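Local atomic coordinates of probable TonB-dependent siderophore receptor PiuA (Acinetobacter baumannii, PDB entry 5FP1), a protein that probably binds iron-chelating siderophores at the outer membrane and takes them up, the first step in acquiring iron. Residues A[536-550]-A[561-575]. Numbering follows the deposited sequence.
Sequences LNLTAAIFRTEKQNT and NVGESKVDGFELGLN
Phe543 lies over Gly569, and Arg544 grips Asp568, in an antiparallel beta hairpin of the TonB-dependent receptor barrel. The strands run alternately through hydrogen-bonded and non-hydrogen-bonded pairs from Asn537-Asn575 to Lys547-Ser565. Between Lys547-Ser565 and Thr550-Gly563 a beta bulge shifts the register by one: Gln548 and Asn549 stand against Glu564 alone. Val562 and Gly563, both facing Thr550, form a further classic bulge. Phe543 holds CG between its backbone N and carbonyl carbon (chi1 54°), which swings the ring across to the neighbouring strand. There Gly569 CA sits over the ring face, 3.9 Å from the centroid of the Phe543 ring, in a CH-pi contact. The glycine has no side chain to block the ring. Glu571 crosses the ring at about a right angle, with OE2 3.5 Å from Phe543 CZ. Arg88, from the plug region, makes a cation-pi contact with the ring and a salt bridge with Glu571. This ties the barrel wall to the plug. The opposite face of the sheet carries Leu538, Ala540, Ile542, Phe570, Leu572 and Leu574, an apolar surface that probably faces membrane lipid. On it Ile542 CD1 reaches Phe570 CD1 at 3.4 Å. Farther along, Arg544 and Asp568 point the same way. The arginine binds side-on: Arg544 NE meets the syn lone pair of Asp568 OD1 at 2.6 Å, nearly straight at 171°. Arg544 NH2 and Lys566 NZ reach Asp568 OD2 from opposite faces of the carboxylate, at 3.2 Å and 2.9 Å.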
ATOM      1  N   LEU A 536     -21.578 -12.589 -12.216  1.00 27.78           N
ATOM      2  CA  LEU A 536     -21.438 -12.121 -10.845  1.00 31.67           C
ATOM      3  C   LEU A 536     -20.621 -13.117 -10.061  1.00 35.22           C
ATOM      4  O   LEU A 536     -20.703 -14.333 -10.314  1.00 27.23           O
ATOM      5  CB  LEU A 536     -22.785 -11.985 -10.154  1.00 32.86           C
ATOM      6  CG  LEU A 536     -23.582 -10.706 -10.300  1.00 36.22           C
ATOM      7  CD1 LEU A 536     -24.876 -10.844  -9.515  1.00 37.03           C
ATOM      8  CD2 LEU A 536     -22.797  -9.498  -9.830  1.00 33.17           C
ATOM      9  N   ASN A 537     -19.814 -12.600  -9.132  1.00 28.44           N
ATOM     10  CA  ASN A 537     -19.080 -13.435  -8.204  1.00 25.89           C
ATOM     11  C   ASN A 537     -19.297 -12.910  -6.790  1.00 29.08           C
ATOM     12  O   ASN A 537     -19.190 -11.706  -6.518  1.00 25.93           O
ATOM     13  CB  ASN A 537     -17.585 -13.507  -8.562  1.00 28.87           C
ATOM     14  CG  ASN A 537     -16.768 -14.305  -7.546  1.00 27.80           C
ATOM     15  OD1 ASN A 537     -16.214 -13.738  -6.610  1.00 27.05           O
ATOM     16  ND2 ASN A 537     -16.699 -15.623  -7.721  1.00 29.15           N
ATOM     17  N   LEU A 538     -19.627 -13.833  -5.904  1.00 23.80           N
ATOM     18  CA  LEU A 538     -19.791 -13.554  -4.488  1.00 24.28           C
ATOM     19  C   LEU A 538     -18.699 -14.297  -3.732  1.00 24.16           C
ATOM     20  O   LEU A 538     -18.393 -15.460  -4.050  1.00 25.53           O
ATOM     21  CB  LEU A 538     -21.152 -14.057  -4.039  1.00 27.75           C
ATOM     22  CG  LEU A 538     -21.438 -14.041  -2.547  1.00 33.53           C
ATOM     23  CD1 LEU A 538     -21.581 -12.608  -2.082  1.00 37.43           C
ATOM     24  CD2 LEU A 538     -22.702 -14.833  -2.240  1.00 41.38           C
ATOM     25  N   THR A 539     -18.103 -13.649  -2.737  1.00 21.64           N
ATOM     26  CA  THR A 539     -17.135 -14.317  -1.863  1.00 23.01           C
ATOM     27  C   THR A 539     -17.501 -14.030  -0.401  1.00 22.33           C
ATOM     28  O   THR A 539     -18.004 -12.954  -0.053  1.00 22.03           O
ATOM     29  CB  THR A 539     -15.666 -13.851  -2.089  1.00 26.12           C
ATOM     30  OG1 THR A 539     -15.554 -12.453  -1.772  1.00 25.21           O
ATOM     31  CG2 THR A 539     -15.186 -14.094  -3.532  1.00 27.77           C
ATOM     32  N   ALA A 540     -17.245 -15.004   0.453  1.00 20.11           N
ATOM     33  CA  ALA A 540     -17.400 -14.851   1.889  1.00 21.64           C
ATOM     34  C   ALA A 540     -16.296 -15.625   2.576  1.00 22.53           C
ATOM     35  O   ALA A 540     -15.919 -16.706   2.126  1.00 26.07           O
ATOM     36  CB  ALA A 540     -18.754 -15.368   2.332  1.00 25.82           C
ATOM     37  N   ALA A 541     -15.791 -15.085   3.683  1.00 19.69           N
ATOM     38  CA  ALA A 541     -14.737 -15.731   4.439  1.00 17.79           C
ATOM     39  C   ALA A 541     -14.817 -15.351   5.890  1.00 19.87           C
ATOM     40  O   ALA A 541     -15.162 -14.199   6.232  1.00 20.75           O
ATOM     41  CB  ALA A 541     -13.383 -15.349   3.872  1.00 23.66           C
ATOM     42  N   ILE A 542     -14.461 -16.313   6.740  1.00 18.33           N
ATOM     43  CA  ILE A 542     -14.380 -16.137   8.174  1.00 19.90           C
ATOM     44  C   ILE A 542     -12.986 -16.608   8.517  1.00 20.57           C
ATOM     45  O   ILE A 542     -12.531 -17.618   8.000  1.00 20.53           O
ATOM     46  CB  ILE A 542     -15.429 -17.014   8.905  1.00 23.29           C
ATOM     47  CG1 ILE A 542     -16.822 -16.467   8.662  1.00 29.09           C
ATOM     48  CG2 ILE A 542     -15.142 -17.091  10.394  1.00 27.51           C
ATOM     49  CD1 ILE A 542     -17.154 -15.311   9.571  1.00 39.60           C
ATOM     50  N   PHE A 543     -12.290 -15.885   9.389  1.00 18.73           N
ATOM     51  CA  PHE A 543     -10.867 -16.138   9.574  1.00 16.95           C
ATOM     52  C   PHE A 543     -10.369 -15.671  10.918  1.00 16.21           C
ATOM     53  O   PHE A 543     -10.965 -14.806  11.561  1.00 18.63           O
ATOM     54  CB  PHE A 543     -10.051 -15.452   8.464  1.00 17.65           C
ATOM     55  CG  PHE A 543     -10.343 -13.985   8.343  1.00 17.58           C
ATOM     56  CD1 PHE A 543      -9.683 -13.057   9.118  1.00 20.82           C
ATOM     57  CD2 PHE A 543     -11.297 -13.546   7.454  1.00 19.32           C
ATOM     58  CE1 PHE A 543      -9.997 -11.708   9.009  1.00 19.06           C
ATOM     59  CE2 PHE A 543     -11.626 -12.212   7.343  1.00 20.34           C
ATOM     60  CZ  PHE A 543     -10.968 -11.291   8.116  1.00 20.08           C
ATOM     61  N   ARG A 544      -9.264 -16.256  11.335  1.00 16.73           N
ATOM     62  CA  ARG A 544      -8.400 -15.672  12.337  1.00 18.65           C
ATOM     63  C   ARG A 544      -7.020 -15.474  11.714  1.00 16.69           C
ATOM     64  O   ARG A 544      -6.369 -16.436  11.269  1.00 15.97           O
ATOM     65  CB  ARG A 544      -8.293 -16.515  13.588  1.00 21.34           C
ATOM     66  CG  ARG A 544      -7.286 -15.927  14.587  1.00 22.27           C
ATOM     67  CD  ARG A 544      -7.303 -16.684  15.911  1.00 23.63           C
ATOM     68  NE  ARG A 544      -8.599 -16.507  16.539  1.00 24.59           N
ATOM     69  CZ  ARG A 544      -9.086 -17.265  17.514  1.00 31.35           C
ATOM     70  NH1 ARG A 544      -8.383 -18.253  18.017  1.00 34.13           N
ATOM     71  NH2 ARG A 544     -10.286 -17.032  17.977  1.00 32.27           N
ATOM     72  N   THR A 545      -6.638 -14.211  11.614  1.00 16.71           N
ATOM     73  CA  THR A 545      -5.306 -13.788  11.121  1.00 15.37           C
ATOM     74  C   THR A 545      -4.631 -13.159  12.316  1.00 16.55           C
ATOM     75  O   THR A 545      -5.184 -12.232  12.940  1.00 15.89           O
ATOM     76  CB  THR A 545      -5.441 -12.804   9.952  1.00 18.73           C
ATOM     77  OG1 THR A 545      -5.885 -13.513   8.775  1.00 17.05           O
ATOM     78  CG2 THR A 545      -4.088 -12.082   9.643  1.00 15.54           C
ATOM     79  N   GLU A 546      -3.483 -13.701  12.702  1.00 17.32           N
ATOM     80  CA  GLU A 546      -2.875 -13.345  13.950  1.00 20.10           C
ATOM     81  C   GLU A 546      -1.383 -13.377  13.902  1.00 16.70           C
ATOM     82  O   GLU A 546      -0.783 -14.123  13.121  1.00 17.25           O
ATOM     83  CB  GLU A 546      -3.336 -14.286  15.079  1.00 18.52           C
ATOM     84  CG  GLU A 546      -2.926 -15.720  14.885  1.00 19.50           C
ATOM     85  CD  GLU A 546      -3.496 -16.652  15.956  1.00 25.31           C
ATOM     86  OE1 GLU A 546      -3.522 -16.265  17.146  1.00 27.25           O
ATOM     87  OE2 GLU A 546      -3.924 -17.764  15.586  1.00 28.02           O
ATOM     88  N   LYS A 547      -0.788 -12.597  14.790  1.00 15.76           N
ATOM     89  CA  LYS A 547       0.655 -12.635  14.979  1.00 18.50           C
ATOM     90  C   LYS A 547       0.915 -13.147  16.391  1.00 19.63           C
ATOM     91  O   LYS A 547       0.969 -12.374  17.352  1.00 19.31           O
ATOM     92  CB  LYS A 547       1.287 -11.266  14.746  1.00 18.66           C
ATOM     93  CG  LYS A 547       2.795 -11.322  14.718  1.00 19.76           C
ATOM     94  CD  LYS A 547       3.423  -9.946  14.681  1.00 24.28           C
ATOM     95  CE  LYS A 547       3.282  -9.266  13.348  1.00 20.58           C
ATOM     96  NZ  LYS A 547       3.884  -7.884  13.421  1.00 23.41           N
ATOM     97  N   GLN A 548       1.037 -14.466  16.503  1.00 19.77           N
ATOM     98  CA  GLN A 548       1.085 -15.118  17.804  1.00 22.55           C
ATOM     99  C   GLN A 548       2.466 -14.993  18.430  1.00 24.56           C
ATOM    100  O   GLN A 548       2.639 -15.258  19.599  1.00 21.25           O
ATOM    101  CB  GLN A 548       0.646 -16.589  17.677  1.00 26.20           C
ATOM    102  CG  GLN A 548       1.638 -17.515  17.000  1.00 25.59           C
ATOM    103  CD  GLN A 548       1.593 -17.459  15.488  1.00 25.52           C
ATOM    104  OE1 GLN A 548       0.848 -16.693  14.900  1.00 21.75           O
ATOM    105  NE2 GLN A 548       2.405 -18.275  14.851  1.00 25.65           N
ATOM    106  N   ASN A 549       3.459 -14.578  17.653  1.00 20.38           N
ATOM    107  CA  ASN A 549       4.749 -14.217  18.208  1.00 21.89           C
ATOM    108  C   ASN A 549       5.151 -12.865  17.672  1.00 20.62           C
ATOM    109  O   ASN A 549       5.670 -12.751  16.540  1.00 21.98           O
ATOM    110  CB  ASN A 549       5.818 -15.256  17.846  1.00 27.01           C
ATOM    111  CG  ASN A 549       5.757 -16.462  18.732  1.00 41.26           C
ATOM    112  OD1 ASN A 549       6.178 -16.416  19.890  1.00 56.69           O
ATOM    113  ND2 ASN A 549       5.196 -17.535  18.220  1.00 45.93           N
ATOM    114  N   THR A 550       4.877 -11.845  18.477  1.00 20.15           N
ATOM    115  CA  THR A 550       5.150 -10.459  18.133  1.00 20.27           C
ATOM    116  C   THR A 550       6.352  -9.989  18.910  1.00 19.75           C
ATOM    117  O   THR A 550       6.493 -10.302  20.112  1.00 21.67           O
ATOM    118  CB  THR A 550       3.948  -9.580  18.521  1.00 20.35           C
ATOM    119  OG1 THR A 550       2.785 -10.000  17.798  1.00 20.39           O
ATOM    120  CG2 THR A 550       4.208  -8.103  18.242  1.00 20.37           C
ATOM    121  N   ASN A 561      10.296 -11.907  21.791  1.00 22.66           N
ATOM    122  CA  ASN A 561       9.204 -12.272  20.882  1.00 22.33           C
ATOM    123  C   ASN A 561       7.963 -12.824  21.593  1.00 33.41           C
ATOM    124  O   ASN A 561       7.380 -13.809  21.137  1.00 37.83           O
ATOM    125  CB  ASN A 561       9.681 -13.364  19.958  1.00 29.49           C
ATOM    126  CG  ASN A 561      10.081 -12.864  18.601  1.00 31.62           C
ATOM    127  OD1 ASN A 561       9.881 -11.702  18.246  1.00 27.16           O
ATOM    128  ND2 ASN A 561      10.653 -13.762  17.821  1.00 29.11           N
ATOM    129  N   VAL A 562       7.520 -12.155  22.650  1.00 24.89           N
ATOM    130  CA  VAL A 562       6.494 -12.694  23.534  1.00 34.36           C
ATOM    131  C   VAL A 562       5.141 -12.004  23.381  1.00 31.66           C
ATOM    132  O   VAL A 562       4.197 -12.346  24.082  1.00 29.49           O
ATOM    133  CB  VAL A 562       6.940 -12.573  25.016  1.00 31.43           C
ATOM    134  CG1 VAL A 562       8.139 -13.469  25.284  1.00 40.61           C
ATOM    135  CG2 VAL A 562       7.289 -11.142  25.363  1.00 33.60           C
ATOM    136  N   GLY A 563       5.034 -11.038  22.474  1.00 25.02           N
ATOM    137  CA  GLY A 563       3.772 -10.355  22.278  1.00 18.85           C
ATOM    138  C   GLY A 563       2.803 -11.189  21.447  1.00 17.94           C
ATOM    139  O   GLY A 563       3.197 -12.161  20.798  1.00 20.93           O
ATOM    140  N   GLU A 564       1.533 -10.807  21.470  1.00 16.48           N
ATOM    141  CA  GLU A 564       0.511 -11.507  20.714  1.00 15.34           C
ATOM    142  C   GLU A 564      -0.589 -10.571  20.347  1.00 15.09           C
ATOM    143  O   GLU A 564      -1.000  -9.730  21.145  1.00 19.36           O
ATOM    144  CB  GLU A 564      -0.137 -12.651  21.543  1.00 22.72           C
ATOM    145  CG  GLU A 564       0.838 -13.622  22.148  1.00 25.20           C
ATOM    146  CD  GLU A 564       0.184 -14.588  23.137  1.00 36.13           C
ATOM    147  OE1 GLU A 564      -1.039 -14.589  23.282  1.00 29.82           O
ATOM    148  OE2 GLU A 564       0.909 -15.349  23.777  1.00 37.22           O
ATOM    149  N   SER A 565      -1.143 -10.770  19.157  1.00 16.68           N
ATOM    150  CA  SER A 565      -2.325 -10.066  18.734  1.00 15.36           C
ATOM    151  C   SER A 565      -3.066 -10.948  17.753  1.00 17.05           C
ATOM    152  O   SER A 565      -2.492 -11.890  17.189  1.00 16.92           O
ATOM    153  CB  SER A 565      -1.982  -8.704  18.085  1.00 17.31           C
ATOM    154  OG  SER A 565      -1.444  -8.910  16.783  1.00 17.40           O
ATOM    155  N   LYS A 566      -4.348 -10.654  17.568  1.00 16.65           N
ATOM    156  CA  LYS A 566      -5.181 -11.412  16.654  1.00 16.16           C
ATOM    157  C   LYS A 566      -6.333 -10.616  16.123  1.00 15.83           C
ATOM    158  O   LYS A 566      -6.812  -9.674  16.761  1.00 19.50           O
ATOM    159  CB  LYS A 566      -5.725 -12.690  17.290  1.00 18.79           C
ATOM    160  CG  LYS A 566      -6.723 -12.448  18.393  1.00 23.14           C
ATOM    161  CD  LYS A 566      -7.327 -13.797  18.808  1.00 28.15           C
ATOM    162  CE  LYS A 566      -8.117 -13.691  20.097  1.00 33.98           C
ATOM    163  NZ  LYS A 566      -9.525 -13.424  19.746  1.00 37.83           N
ATOM    164  N   VAL A 567      -6.773 -11.012  14.928  1.00 16.71           N
ATOM    165  CA  VAL A 567      -7.916 -10.423  14.291  1.00 17.06           C
ATOM    166  C   VAL A 567      -8.860 -11.553  13.873  1.00 18.25           C
ATOM    167  O   VAL A 567      -8.503 -12.385  13.027  1.00 19.73           O
ATOM    168  CB  VAL A 567      -7.517  -9.582  13.040  1.00 16.95           C
ATOM    169  CG1 VAL A 567      -8.743  -8.984  12.382  1.00 19.88           C
ATOM    170  CG2 VAL A 567      -6.538  -8.478  13.388  1.00 19.15           C
ATOM    171  N   ASP A 568     -10.047 -11.603  14.494  1.00 18.17           N
ATOM    172  CA  ASP A 568     -11.110 -12.521  14.085  1.00 21.24           C
ATOM    173  C   ASP A 568     -12.086 -11.764  13.204  1.00 19.05           C
ATOM    174  O   ASP A 568     -12.668 -10.742  13.614  1.00 21.80           O
ATOM    175  CB  ASP A 568     -11.845 -13.067  15.335  1.00 22.21           C
ATOM    176  CG  ASP A 568     -10.983 -14.018  16.157  1.00 30.05           C
ATOM    177  OD1 ASP A 568     -10.173 -14.748  15.557  1.00 33.81           O
ATOM    178  OD2 ASP A 568     -11.094 -14.015  17.403  1.00 29.75           O
ATOM    179  N   GLY A 569     -12.272 -12.218  11.993  1.00 17.21           N
ATOM    180  CA  GLY A 569     -12.984 -11.410  11.045  1.00 19.26           C
ATOM    181  C   GLY A 569     -13.845 -12.139  10.058  1.00 22.14           C
ATOM    182  O   GLY A 569     -13.797 -13.378   9.939  1.00 21.12           O
ATOM    183  N   PHE A 570     -14.594 -11.328   9.337  1.00 19.92           N
ATOM    184  CA  PHE A 570     -15.501 -11.756   8.290  1.00 21.13           C
ATOM    185  C   PHE A 570     -15.392 -10.793   7.119  1.00 20.94           C
ATOM    186  O   PHE A 570     -15.343  -9.562   7.296  1.00 21.54           O
ATOM    187  CB  PHE A 570     -16.932 -11.766   8.838  1.00 24.12           C
ATOM    188  CG  PHE A 570     -17.978 -11.949   7.790  1.00 25.51           C
ATOM    189  CD1 PHE A 570     -18.111 -13.149   7.133  1.00 30.14           C
ATOM    190  CD2 PHE A 570     -18.864 -10.936   7.499  1.00 34.73           C
ATOM    191  CE1 PHE A 570     -19.106 -13.335   6.185  1.00 30.07           C
ATOM    192  CE2 PHE A 570     -19.843 -11.103   6.533  1.00 34.98           C
ATOM    193  CZ  PHE A 570     -19.961 -12.306   5.874  1.00 31.06           C
ATOM    194  N   GLU A 571     -15.333 -11.337   5.912  1.00 17.25           N
ATOM    195  CA  GLU A 571     -15.270 -10.513   4.719  1.00 18.15           C
ATOM    196  C   GLU A 571     -16.302 -11.042   3.729  1.00 22.40           C
ATOM    197  O   GLU A 571     -16.469 -12.255   3.573  1.00 22.89           O
ATOM    198  CB  GLU A 571     -13.861 -10.566   4.055  1.00 20.26           C
ATOM    199  CG  GLU A 571     -12.771  -9.780   4.770  1.00 24.41           C
ATOM    200  CD  GLU A 571     -11.322 -10.228   4.455  1.00 24.15           C
ATOM    201  OE1 GLU A 571     -11.095 -11.171   3.641  1.00 23.90           O
ATOM    202  OE2 GLU A 571     -10.410  -9.658   5.085  1.00 22.94           O
ATOM    203  N   LEU A 572     -16.922 -10.132   3.011  1.00 21.76           N
ATOM    204  CA  LEU A 572     -17.876 -10.442   1.939  1.00 23.22           C
ATOM    205  C   LEU A 572     -17.572  -9.531   0.745  1.00 25.51           C
ATOM    206  O   LEU A 572     -17.278  -8.349   0.916  1.00 23.01           O
ATOM    207  CB  LEU A 572     -19.278 -10.188   2.468  1.00 27.04           C
ATOM    208  CG  LEU A 572     -20.544 -10.644   1.771  1.00 40.27           C
ATOM    209  CD1 LEU A 572     -20.708 -12.149   1.864  1.00 41.54           C
ATOM    210  CD2 LEU A 572     -21.705  -9.960   2.488  1.00 42.29           C
ATOM    211  N   GLY A 573     -17.628 -10.084  -0.461  1.00 22.43           N
ATOM    212  CA  GLY A 573     -17.351  -9.347  -1.685  1.00 23.70           C
ATOM    213  C   GLY A 573     -18.354  -9.722  -2.769  1.00 26.18           C
ATOM    214  O   GLY A 573     -18.816 -10.863  -2.822  1.00 24.46           O
ATOM    215  N   LEU A 574     -18.712  -8.761  -3.608  1.00 25.14           N
ATOM    216  CA  LEU A 574     -19.633  -9.000  -4.735  1.00 25.69           C
ATOM    217  C   LEU A 574     -19.208  -8.140  -5.900  1.00 23.93           C
ATOM    218  O   LEU A 574     -19.154  -6.918  -5.770  1.00 25.70           O
ATOM    219  CB  LEU A 574     -21.092  -8.681  -4.345  1.00 25.63           C
ATOM    220  CG  LEU A 574     -22.128  -8.829  -5.474  1.00 29.35           C
ATOM    221  CD1 LEU A 574     -22.293 -10.279  -5.894  1.00 34.48           C
ATOM    222  CD2 LEU A 574     -23.474  -8.248  -5.071  1.00 31.82           C
ATOM    223  N   ASN A 575     -18.869  -8.766  -7.027  1.00 20.39           N
ATOM    224  CA  ASN A 575     -18.451  -8.052  -8.219  1.00 25.17           C
ATOM    225  C   ASN A 575     -19.085  -8.595  -9.503  1.00 30.80           C
ATOM    226  O   ASN A 575     -19.215  -9.809  -9.668  1.00 27.45           O
ATOM    227  CB  ASN A 575     -16.933  -8.129  -8.392  1.00 24.34           C
ATOM    228  CG  ASN A 575     -16.173  -7.386  -7.292  1.00 29.44           C
ATOM    229  OD1 ASN A 575     -15.876  -6.196  -7.430  1.00 31.09           O
ATOM    230  ND2 ASN A 575     -15.912  -8.069  -6.184  1.00 24.71           N
TER
HETATM  231  O   HOH W   1     -16.271 -10.846  -5.868  1.00 30.26           O
HETATM  232  O   HOH W   2     -14.885 -12.213   0.682  1.00 25.57           O
HETATM  233  O   HOH W   3      -2.237 -14.410  18.575  1.00 24.43           O
HETATM  234  O   HOH W   4       1.037  -8.116  17.121  1.00 21.01           O